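Local structure of tricorn protease (Thermoplasma acidophilum, 1K32) at residues Val592-Asp597 against Val603-Asn608; Arg215-Thr220 against Gly226-Thr231; Leu661-Glu666 against Lys700-Leu705. The protein acts as a serine protease of the S41 family that degrades peptides within a six-chain assembly, its beta-propeller domains probably gating substrate access. All coordinates share one frame; numbering follows the deposited sequence.

Contact 1 of 3, residues Val592-Asp597 against Val603-Asn608; sequences VLLKYD and VTEVKN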
loop_
_atom_site.group_PDB
_atom_site.type_symbol
_atom_site.label_atom_id
_atom_site.label_comp_id
_atom_site.label_asym_id
_atom_site.label_seq_id
_atom_site.Cartn_x
_atom_site.Cartn_y
_atom_site.Cartn_z
ATOM N N VAL A 592 -2.910 -0.906 -27.044
ATOM C CA VAL A 592 -3.227 -0.978 -25.629
ATOM C C VAL A 592 -4.697 -1.342 -25.454
ATOM O O VAL A 592 -5.532 -1.026 -26.306
ATOM C CB VAL A 592 -2.945 0.376 -24.925
ATOM C CG1 VAL A 592 -3.665 1.505 -25.642
ATOM C CG2 VAL A 592 -3.392 0.310 -23.476
ATOM N N LEU A 593 -4.998 -2.034 -24.363
ATOM C CA LEU A 593 -6.361 -2.431 -24.048
ATOM C C LEU A 593 -6.874 -1.435 -23.029
ATOM O O LEU A 593 -6.293 -1.272 -21.953
ATOM C CB LEU A 593 -6.392 -3.842 -23.463
ATOM C CG LEU A 593 -7.786 -4.428 -23.218
ATOM C CD1 LEU A 593 -8.526 -4.581 -24.549
ATOM C CD2 LEU A 593 -7.646 -5.767 -22.522
ATOM N N LEU A 594 -7.962 -0.760 -23.368
ATOM C CA LEU A 594 -8.523 0.245 -22.485
ATOM C C LEU A 594 -9.845 -0.221 -21.916
ATOM O O LEU A 594 -10.538 -1.041 -22.514
ATOM C CB LEU A 594 -8.720 1.561 -23.251
ATOM C CG LEU A 594 -7.448 2.175 -23.836
ATOM C CD1 LEU A 594 -7.815 3.327 -24.753
ATOM C CD2 LEU A 594 -6.526 2.639 -22.715
ATOM N N LYS A 595 -10.184 0.307 -20.752
ATOM C CA LYS A 595 -11.431 -0.035 -20.091
ATOM C C LYS A 595 -12.231 1.240 -19.877
ATOM O O LYS A 595 -11.768 2.175 -19.227
ATOM C CB LYS A 595 -11.144 -0.700 -18.745
ATOM C CG LYS A 595 -12.362 -1.085 -17.937
ATOM C CD LYS A 595 -11.908 -1.702 -16.619
ATOM C CE LYS A 595 -13.073 -2.099 -15.729
ATOM N NZ LYS A 595 -12.591 -2.606 -14.402
ATOM N N TYR A 596 -13.428 1.271 -20.442
ATOM C CA TYR A 596 -14.317 2.413 -20.311
ATOM C C TYR A 596 -15.427 2.049 -19.341
ATOM O O TYR A 596 -16.215 1.140 -19.596
ATOM C CB TYR A 596 -14.910 2.774 -21.676
ATOM C CG TYR A 596 -16.054 3.768 -21.639
ATOM C CD1 TYR A 596 -17.370 3.341 -21.470
ATOM C CD2 TYR A 596 -15.825 5.131 -21.810
ATOM C CE1 TYR A 596 -18.434 4.250 -21.479
ATOM C CE2 TYR A 596 -16.876 6.047 -21.821
ATOM C CZ TYR A 596 -18.176 5.599 -21.655
ATOM O OH TYR A 596 -19.214 6.495 -21.671
ATOM N N ASP A 597 -15.472 2.750 -18.215
ATOM C CA ASP A 597 -16.498 2.492 -17.216
ATOM C C ASP A 597 -17.754 3.246 -17.639
ATOM O O ASP A 597 -17.771 4.471 -17.665
ATOM C CB ASP A 597 -16.010 2.956 -15.839
ATOM C CG ASP A 597 -17.007 2.660 -14.736
ATOM O OD1 ASP A 597 -17.949 3.456 -14.555
ATOM O OD2 ASP A 597 -16.851 1.627 -14.054
ATOM N N VAL A 603 -11.930 6.147 -18.250
ATOM C CA VAL A 603 -11.161 5.224 -19.080
ATOM C C VAL A 603 -9.839 4.897 -18.402
ATOM O O VAL A 603 -9.112 5.798 -17.990
ATOM C CB VAL A 603 -10.846 5.838 -20.460
ATOM C CG1 VAL A 603 -9.959 4.901 -21.256
ATOM C CG2 VAL A 603 -12.123 6.118 -21.206
ATOM N N THR A 604 -9.530 3.611 -18.284
ATOM C CA THR A 604 -8.284 3.190 -17.652
ATOM C C THR A 604 -7.562 2.169 -18.524
ATOM O O THR A 604 -8.180 1.504 -19.357
ATOM C CB THR A 604 -8.543 2.560 -16.257
ATOM O OG1 THR A 604 -9.487 1.488 -16.381
ATOM C CG2 THR A 604 -9.100 3.593 -15.295
ATOM N N GLU A 605 -6.252 2.046 -18.326
ATOM C CA GLU A 605 -5.437 1.111 -19.088
ATOM C C GLU A 605 -5.410 -0.249 -18.407
ATOM O O GLU A 605 -5.064 -0.356 -17.232
ATOM C CB GLU A 605 -4.013 1.641 -19.217
ATOM C CG GLU A 605 -3.181 0.933 -20.264
ATOM C CD GLU A 605 -1.809 1.556 -20.420
ATOM O OE1 GLU A 605 -0.938 1.279 -19.580
ATOM O OE2 GLU A 605 -1.609 2.333 -21.379
ATOM N N VAL A 606 -5.767 -1.286 -19.152
ATOM C CA VAL A 606 -5.790 -2.637 -18.614
ATOM C C VAL A 606 -4.514 -3.399 -18.940
ATOM O O VAL A 606 -4.057 -4.214 -18.146
ATOM C CB VAL A 606 -6.985 -3.439 -19.173
ATOM C CG1 VAL A 606 -6.988 -4.845 -18.601
ATOM C CG2 VAL A 606 -8.280 -2.726 -18.849
ATOM N N LYS A 607 -3.944 -3.130 -20.110
ATOM C CA LYS A 607 -2.733 -3.812 -20.548
ATOM C C LYS A 607 -2.117 -3.042 -21.711
ATOM O O LYS A 607 -2.843 -2.547 -22.574
ATOM C CB LYS A 607 -3.091 -5.228 -21.010
ATOM C CG LYS A 607 -1.925 -6.189 -21.091
ATOM C CD LYS A 607 -1.459 -6.619 -19.697
ATOM C CE LYS A 607 -2.542 -7.386 -18.946
ATOM N NZ LYS A 607 -2.008 -7.976 -17.675
ATOM N N ASN A 608 -0.791 -2.937 -21.742
ATOM C CA ASN A 608 -0.123 -2.232 -22.833
ATOM C C ASN A 608 0.872 -3.129 -23.562
ATOM O O ASN A 608 1.014 -4.302 -23.230
ATOM C CB ASN A 608 0.589 -0.971 -22.323
ATOM C CG ASN A 608 1.695 -1.277 -21.322
ATOM O OD1 ASN A 608 2.069 -2.431 -21.114
ATOM N ND2 ASN A 608 2.230 -0.230 -20.701
#
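Leu593 and Lys607 form an antiparallel hydrogen-bonded pair, Leu593 N reaching Lys607 O at 2.8 Å, and the register then slips at a classic beta bulge where Val606 and Lys607 both face Leu593. Leu593 O accepts from Val606 N at the same 2.8 Å, and beyond the bulge Lys595 and Thr604 exchange backbone bonds in both directions. At the bulge, Val606 is directed toward the partner strand. Its CG1 lies beside Leu593 CD2, the two side chains pointing the same way, and its CG2 comes within 3.5 Å of Lys595 CB. Val592 meets the methylene part of Glu605 at about a right angle. With Val592 CG2 anti to the backbone N, that methyl lies 3.3 Å from Glu605 CG and 3.0 Å from Lys607 O, both tight. Further along, Val603 CG2 sits at the edge of the Tyr596 ring, 3.9 Å from CD2, while Val603 CG1 touches Leu594 CB. The pair closes a propeller blade, with strand 603-610 outermost and strand 568-573 backing 591-597. Lys607 leads away to a salt bridge with Glu642 and a cation-pi contact with Phe634. Backbone bonds and aliphatic carbon thus join this hairpin, while the charge of Lys607 is paired outside it.

Contact 2 of 3, residues Arg215-Thr220 against Gly226-Thr231; sequences RIYFIT and GQIYST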
loop_
_atom_site.group_PDB
_atom_site.type_symbol
_atom_site.label_atom_id
_atom_site.label_comp_id
_atom_site.label_asym_id
_atom_site.label_seq_id
_atom_site.Cartn_x
_atom_site.Cartn_y
_atom_site.Cartn_z
ATOM N N ARG A 215 35.404 -15.265 -78.449
ATOM C CA ARG A 215 33.952 -15.180 -78.492
ATOM C C ARG A 215 33.397 -15.099 -77.085
ATOM O O ARG A 215 33.900 -15.744 -76.168
ATOM C CB ARG A 215 33.345 -16.392 -79.197
ATOM C CG ARG A 215 33.638 -16.451 -80.681
ATOM C CD ARG A 215 32.443 -16.999 -81.443
ATOM N NE ARG A 215 32.168 -16.155 -82.599
ATOM C CZ ARG A 215 30.965 -15.727 -82.953
ATOM N NH1 ARG A 215 30.838 -14.961 -84.019
ATOM N NH2 ARG A 215 29.891 -16.058 -82.252
ATOM N N ILE A 216 32.364 -14.291 -76.916
ATOM C CA ILE A 216 31.735 -14.153 -75.618
ATOM C C ILE A 216 30.510 -15.048 -75.644
ATOM O O ILE A 216 29.634 -14.875 -76.487
ATOM C CB ILE A 216 31.265 -12.697 -75.347
ATOM C CG1 ILE A 216 32.427 -11.721 -75.507
ATOM C CG2 ILE A 216 30.686 -12.589 -73.932
ATOM C CD1 ILE A 216 32.007 -10.258 -75.462
ATOM N N TYR A 217 30.461 -16.023 -74.751
ATOM C CA TYR A 217 29.299 -16.892 -74.673
ATOM C C TYR A 217 28.428 -16.440 -73.507
ATOM O O TYR A 217 28.931 -15.965 -72.475
ATOM C CB TYR A 217 29.722 -18.349 -74.503
ATOM C CG TYR A 217 30.385 -18.917 -75.736
ATOM C CD1 TYR A 217 31.694 -18.566 -76.077
ATOM C CD2 TYR A 217 29.692 -19.786 -76.576
ATOM C CE1 TYR A 217 32.293 -19.069 -77.224
ATOM C CE2 TYR A 217 30.273 -20.292 -77.721
ATOM C CZ TYR A 217 31.572 -19.934 -78.045
ATOM O OH TYR A 217 32.136 -20.442 -79.194
ATOM N N PHE A 218 27.116 -16.571 -73.680
ATOM C CA PHE A 218 26.178 -16.144 -72.655
ATOM C C PHE A 218 24.815 -16.782 -72.850
ATOM O O PHE A 218 24.582 -17.518 -73.820
ATOM C CB PHE A 218 26.041 -14.614 -72.679
ATOM C CG PHE A 218 25.645 -14.060 -74.020
ATOM C CD1 PHE A 218 24.315 -14.058 -74.426
ATOM C CD2 PHE A 218 26.613 -13.561 -74.892
ATOM C CE1 PHE A 218 23.954 -13.564 -75.692
ATOM C CE2 PHE A 218 26.266 -13.066 -76.150
ATOM C CZ PHE A 218 24.929 -13.069 -76.553
ATOM N N ILE A 219 23.905 -16.469 -71.940
ATOM C CA ILE A 219 22.569 -17.024 -72.002
ATOM C C ILE A 219 21.484 -15.970 -72.160
ATOM O O ILE A 219 21.550 -14.896 -71.548
ATOM C CB ILE A 219 22.268 -17.846 -70.726
ATOM C CG1 ILE A 219 23.212 -19.050 -70.645
ATOM C CG2 ILE A 219 20.794 -18.282 -70.713
ATOM C CD1 ILE A 219 23.143 -19.793 -69.326
ATOM N N THR A 220 20.488 -16.273 -72.998
ATOM C CA THR A 220 19.345 -15.376 -73.179
ATOM C C THR A 220 18.172 -16.131 -73.782
ATOM O O THR A 220 18.344 -17.203 -74.348
ATOM C CB THR A 220 19.679 -14.144 -74.046
ATOM O OG1 THR A 220 18.619 -13.188 -73.919
ATOM C CG2 THR A 220 19.842 -14.522 -75.498
ATOM N N GLY A 226 15.491 -20.183 -72.787
ATOM C CA GLY A 226 16.899 -19.965 -72.515
ATOM C C GLY A 226 17.789 -20.852 -73.366
ATOM O O GLY A 226 17.577 -22.055 -73.459
ATOM N N GLN A 227 18.782 -20.253 -74.004
ATOM C CA GLN A 227 19.722 -21.004 -74.831
ATOM C C GLN A 227 21.087 -20.343 -74.709
ATOM O O GLN A 227 21.201 -19.211 -74.226
ATOM C CB GLN A 227 19.311 -20.974 -76.310
ATOM C CG GLN A 227 17.842 -21.301 -76.585
ATOM C CD GLN A 227 17.499 -22.760 -76.366
ATOM O OE1 GLN A 227 16.330 -23.142 -76.417
ATOM N NE2 GLN A 227 18.510 -23.583 -76.141
ATOM N N ILE A 228 22.116 -21.051 -75.150
ATOM C CA ILE A 228 23.460 -20.511 -75.138
ATOM C C ILE A 228 23.709 -19.859 -76.495
ATOM O O ILE A 228 23.458 -20.464 -77.534
ATOM C CB ILE A 228 24.505 -21.625 -74.907
ATOM C CG1 ILE A 228 24.218 -22.320 -73.575
ATOM C CG2 ILE A 228 25.921 -21.038 -74.910
ATOM C CD1 ILE A 228 25.198 -23.429 -73.250
ATOM N N TYR A 229 24.165 -18.611 -76.471
ATOM C CA TYR A 229 24.481 -17.847 -77.681
ATOM C C TYR A 229 25.914 -17.346 -77.543
ATOM O O TYR A 229 26.553 -17.549 -76.504
ATOM C CB TYR A 229 23.576 -16.613 -77.819
ATOM C CG TYR A 229 22.112 -16.896 -78.082
ATOM C CD1 TYR A 229 21.277 -17.340 -77.061
ATOM C CD2 TYR A 229 21.567 -16.735 -79.358
ATOM C CE1 TYR A 229 19.948 -17.617 -77.293
ATOM C CE2 TYR A 229 20.225 -17.011 -79.609
ATOM C CZ TYR A 229 19.424 -17.455 -78.566
ATOM O OH TYR A 229 18.106 -17.766 -78.776
ATOM N N SER A 230 26.411 -16.686 -78.584
ATOM C CA SER A 230 27.746 -16.105 -78.534
ATOM C C SER A 230 27.890 -15.037 -79.615
ATOM O O SER A 230 27.102 -14.991 -80.570
ATOM C CB SER A 230 28.827 -17.184 -78.704
ATOM O OG SER A 230 28.930 -17.616 -80.047
ATOM N N THR A 231 28.874 -14.160 -79.431
ATOM C CA THR A 231 29.169 -13.100 -80.390
ATOM C C THR A 231 30.683 -12.937 -80.400
ATOM O O THR A 231 31.370 -13.526 -79.571
ATOM C CB THR A 231 28.557 -11.735 -79.977
ATOM O OG1 THR A 231 29.146 -11.294 -78.742
ATOM C CG2 THR A 231 27.036 -11.841 -79.818
#
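The ring of Tyr217 lies over Ser230, whose CB sits 3.6 Å from the ring centroid and 17° off its normal, a CH-pi contact offset toward the rim. Ile228 CG2 approaches the edge of the same ring, and His241 meets it from outside the hairpin. Arg215 bends along its chain until one guanidinium face lies over the peptide carbon of Thr231, CZ to Thr231 C being 3.8 Å. At the guanidinium edge, NH2 points to Ser230 OG, although the position of that hydroxyl is less certain; NH1 forms a salt bridge with Asp237. An alanine here would remove the guanidinium, and would probably leave Asp237 without this charged mate and the Thr231 peptide without its flat cover. The two strands are the middle pair of a four-stranded antiparallel propeller blade, in regular register, with Ile216, Phe218 and Thr220 each hydrogen-bonded in both directions to Thr231, Tyr229 and Gln227. Tyr217, Ile219, Ile228 and Ser230 share one face, where the first three touch strands 249-254 and 259-263 of the next blade. On the other face Phe218 has CG between its backbone N and carbonyl carbon (chi1 55°), which swings the ring across the partner strand. There it covers Tyr229 O, while CE1 meets Tyr229 CB at 3.7 Å and Thr231 CG2 comes to the ring edge, 3.9 Å from CE2. Thr220 crosses Tyr229 at about a right angle, its CG2 3.5 Å from Tyr229 CD1; its hydroxyl pairs with Thr204 and His205 O, and Tyr229 OH with Asp223 in the connecting turn.

Contact 3 of 3, residues Leu661-Glu666 against Lys700-Leu705; sequences LQMYDE and KTRYDL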
loop_
_atom_site.group_PDB
_atom_site.type_symbol
_atom_site.label_atom_id
_atom_site.label_comp_id
_atom_site.label_asym_id
_atom_site.label_seq_id
_atom_site.Cartn_x
_atom_site.Cartn_y
_atom_site.Cartn_z
ATOM N N LEU A 661 6.560 -31.095 -51.010
ATOM C CA LEU A 661 5.524 -31.356 -51.997
ATOM C C LEU A 661 4.355 -30.423 -51.722
ATOM O O LEU A 661 3.826 -29.803 -52.634
ATOM C CB LEU A 661 5.050 -32.812 -51.918
ATOM C CG LEU A 661 4.764 -33.505 -53.253
ATOM C CD1 LEU A 661 3.951 -34.773 -52.976
ATOM C CD2 LEU A 661 3.997 -32.576 -54.210
ATOM N N GLN A 662 3.959 -30.309 -50.455
ATOM C CA GLN A 662 2.840 -29.432 -50.090
ATOM C C GLN A 662 3.133 -27.967 -50.417
ATOM O O GLN A 662 2.231 -27.234 -50.846
ATOM C CB GLN A 662 2.510 -29.574 -48.603
ATOM C CG GLN A 662 1.233 -28.846 -48.133
ATOM C CD GLN A 662 1.434 -27.352 -47.887
ATOM O OE1 GLN A 662 2.556 -26.895 -47.624
ATOM N NE2 GLN A 662 0.340 -26.582 -47.957
ATOM N N MET A 663 4.393 -27.555 -50.245
ATOM C CA MET A 663 4.802 -26.168 -50.507
ATOM C C MET A 663 4.884 -25.835 -51.997
ATOM O O MET A 663 4.485 -24.756 -52.413
ATOM C CB MET A 663 6.148 -25.878 -49.826
ATOM C CG MET A 663 6.054 -25.853 -48.312
ATOM S SD MET A 663 7.649 -26.027 -47.452
ATOM C CE MET A 663 8.243 -24.317 -47.493
ATOM N N TYR A 664 5.412 -26.754 -52.799
ATOM C CA TYR A 664 5.480 -26.514 -54.238
ATOM C C TYR A 664 4.043 -26.399 -54.748
ATOM O O TYR A 664 3.705 -25.470 -55.481
ATOM C CB TYR A 664 6.182 -27.673 -54.949
ATOM C CG TYR A 664 6.038 -27.590 -56.448
ATOM C CD1 TYR A 664 6.779 -26.659 -57.183
ATOM C CD2 TYR A 664 5.074 -28.365 -57.123
ATOM C CE1 TYR A 664 6.565 -26.486 -58.557
ATOM C CE2 TYR A 664 4.849 -28.197 -58.495
ATOM C CZ TYR A 664 5.596 -27.256 -59.205
ATOM O OH TYR A 664 5.369 -27.054 -60.546
ATOM N N ASP A 665 3.199 -27.353 -54.361
ATOM C CA ASP A 665 1.799 -27.331 -54.769
ATOM C C ASP A 665 1.136 -25.990 -54.399
ATOM O O ASP A 665 0.488 -25.367 -55.237
ATOM C CB ASP A 665 1.039 -28.497 -54.130
ATOM C CG ASP A 665 1.200 -29.797 -54.902
ATOM O OD1 ASP A 665 0.737 -30.831 -54.388
ATOM O OD2 ASP A 665 1.775 -29.791 -56.018
ATOM N N GLU A 666 1.316 -25.533 -53.162
ATOM C CA GLU A 666 0.716 -24.257 -52.749
ATOM C C GLU A 666 1.304 -23.066 -53.510
ATOM O O GLU A 666 0.577 -22.139 -53.883
ATOM C CB GLU A 666 0.873 -24.033 -51.236
ATOM C CG GLU A 666 0.093 -22.824 -50.735
ATOM C CD GLU A 666 -0.288 -22.895 -49.260
ATOM O OE1 GLU A 666 -1.334 -22.305 -48.895
ATOM O OE2 GLU A 666 0.453 -23.522 -48.465
ATOM N N LYS A 700 16.514 -31.496 -51.327
ATOM C CA LYS A 700 16.774 -31.979 -49.980
ATOM C C LYS A 700 16.825 -30.827 -48.988
ATOM O O LYS A 700 16.673 -31.033 -47.793
ATOM C CB LYS A 700 18.096 -32.735 -49.929
ATOM C CG LYS A 700 17.967 -34.237 -50.066
ATOM C CD LYS A 700 17.387 -34.650 -51.396
ATOM C CE LYS A 700 17.332 -36.164 -51.502
ATOM N NZ LYS A 700 16.673 -36.603 -52.769
ATOM N N THR A 701 17.051 -29.616 -49.483
ATOM C CA THR A 701 17.115 -28.452 -48.604
ATOM C C THR A 701 16.154 -27.360 -49.060
ATOM O O THR A 701 15.679 -27.355 -50.215
ATOM C CB THR A 701 18.554 -27.869 -48.533
ATOM O OG1 THR A 701 18.901 -27.293 -49.800
ATOM C CG2 THR A 701 19.558 -28.971 -48.176
ATOM N N ARG A 702 15.870 -26.427 -48.159
ATOM C CA ARG A 702 14.956 -25.341 -48.483
ATOM C C ARG A 702 15.482 -24.532 -49.654
ATOM O O ARG A 702 14.703 -23.995 -50.422
ATOM C CB ARG A 702 14.735 -24.424 -47.284
ATOM C CG ARG A 702 13.771 -23.264 -47.565
ATOM C CD ARG A 702 12.345 -23.765 -47.819
ATOM N NE ARG A 702 11.437 -22.679 -48.182
ATOM C CZ ARG A 702 11.442 -22.058 -49.362
ATOM N NH1 ARG A 702 10.586 -21.076 -49.609
ATOM N NH2 ARG A 702 12.289 -22.435 -50.311
ATOM N N TYR A 703 16.799 -24.428 -49.777
ATOM C CA TYR A 703 17.383 -23.701 -50.893
ATOM C C TYR A 703 17.089 -24.408 -52.221
ATOM O O TYR A 703 16.797 -23.749 -53.218
ATOM C CB TYR A 703 18.896 -23.553 -50.735
ATOM C CG TYR A 703 19.466 -22.552 -51.716
ATOM C CD1 TYR A 703 18.991 -21.245 -51.742
ATOM C CD2 TYR A 703 20.457 -22.910 -52.628
ATOM C CE1 TYR A 703 19.479 -20.311 -52.647
ATOM C CE2 TYR A 703 20.961 -21.978 -53.548
ATOM C CZ TYR A 703 20.461 -20.679 -53.546
ATOM O OH TYR A 703 20.929 -19.737 -54.428
ATOM N N ASP A 704 17.206 -25.736 -52.228
ATOM C CA ASP A 704 16.917 -26.564 -53.396
ATOM C C ASP A 704 15.489 -26.271 -53.856
ATOM O O ASP A 704 15.247 -26.026 -55.036
ATOM C CB ASP A 704 16.998 -28.057 -53.039
ATOM C CG ASP A 704 18.414 -28.532 -52.810
ATOM O OD1 ASP A 704 18.590 -29.618 -52.217
ATOM O OD2 ASP A 704 19.359 -27.833 -53.230
ATOM N N LEU A 705 14.561 -26.289 -52.899
ATOM C CA LEU A 705 13.150 -26.049 -53.177
ATOM C C LEU A 705 12.935 -24.674 -53.793
ATOM O O LEU A 705 12.111 -24.517 -54.690
ATOM C CB LEU A 705 12.319 -26.165 -51.892
ATOM C CG LEU A 705 10.863 -26.665 -52.019
ATOM C CD1 LEU A 705 10.033 -26.094 -50.881
ATOM C CD2 LEU A 705 10.258 -26.270 -53.339
#
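Met663 leaves its helix with CG anti to the carbonyl carbon and bends only at its last torsion (chi3 83°), which carries the methyl CE over to the side chain of Arg702. Arg702 starts with CG anti to its backbone N and turns at the next bond (chi2 67°), bringing CD and NE to meet that methyl. Met663 CE then lies 3.7 Å from Arg702 NE and 4.2 Å from Arg702 CD. Nearer its root, Met663 also packs against Leu705, one turn on in helix 702-714: Leu705 CD1 is 4.0 Å from Met663 CB and 4.2 Å from Met663 SD. Met663 runs obliquely to both partners, and all three side chains are buried. The joint is small and van der Waals in nature; the polar end of Arg702 is bound elsewhere, its NE in a salt bridge with Asp976, which Met663 also touches, and its NH1 with Glu723 and Thr978.

The start of helix 702-714 is capped by bonds within 700-705, and Thr701 OG1 also bonds to Asp33. Asp704 OD1 receives Lys700 N at 2.9 Å on its anti lone pair, and Thr701 N from above the carboxylate plane at 3.1 Å. In return Thr701 OG1 accepts a weak bond of 3.3 Å from Asp704 N. The neighbouring backbone N-H groups and the helix start would tend to favour a negative charge on Asp704. On helix 656-674, Glu666 is held by Gln662 NE2 one turn back and by Arg337 and Arg339. Thr701 and Asp704 thus make a capping box at the N-terminus of helix 702-714, where a methionine of helix 656-674 packs against it within the helical C1 domain of tricorn.

The three contacts follow one another along the chain without touching. Contacts 1 and 2 are hairpins in different propellers, the thirteen four- to six-stranded sheets up to residue 644 fitting tricorn's known six-bladed (contact 2) and seven-bladed (contact 1) domains; their centres lie about 66 Å apart on opposite sides of the chain's centre. Contact 3 belongs to the helical C1 domain, about 30 Å from contact 2 and about 45 Å from contact 1 between centres, with about 15 Å separating the nearest atoms of contacts 2 and 3. Contact 3 is tied to the protease part through the salt bridge of Arg702 with Asp976, a residue of the S41 peptidase region.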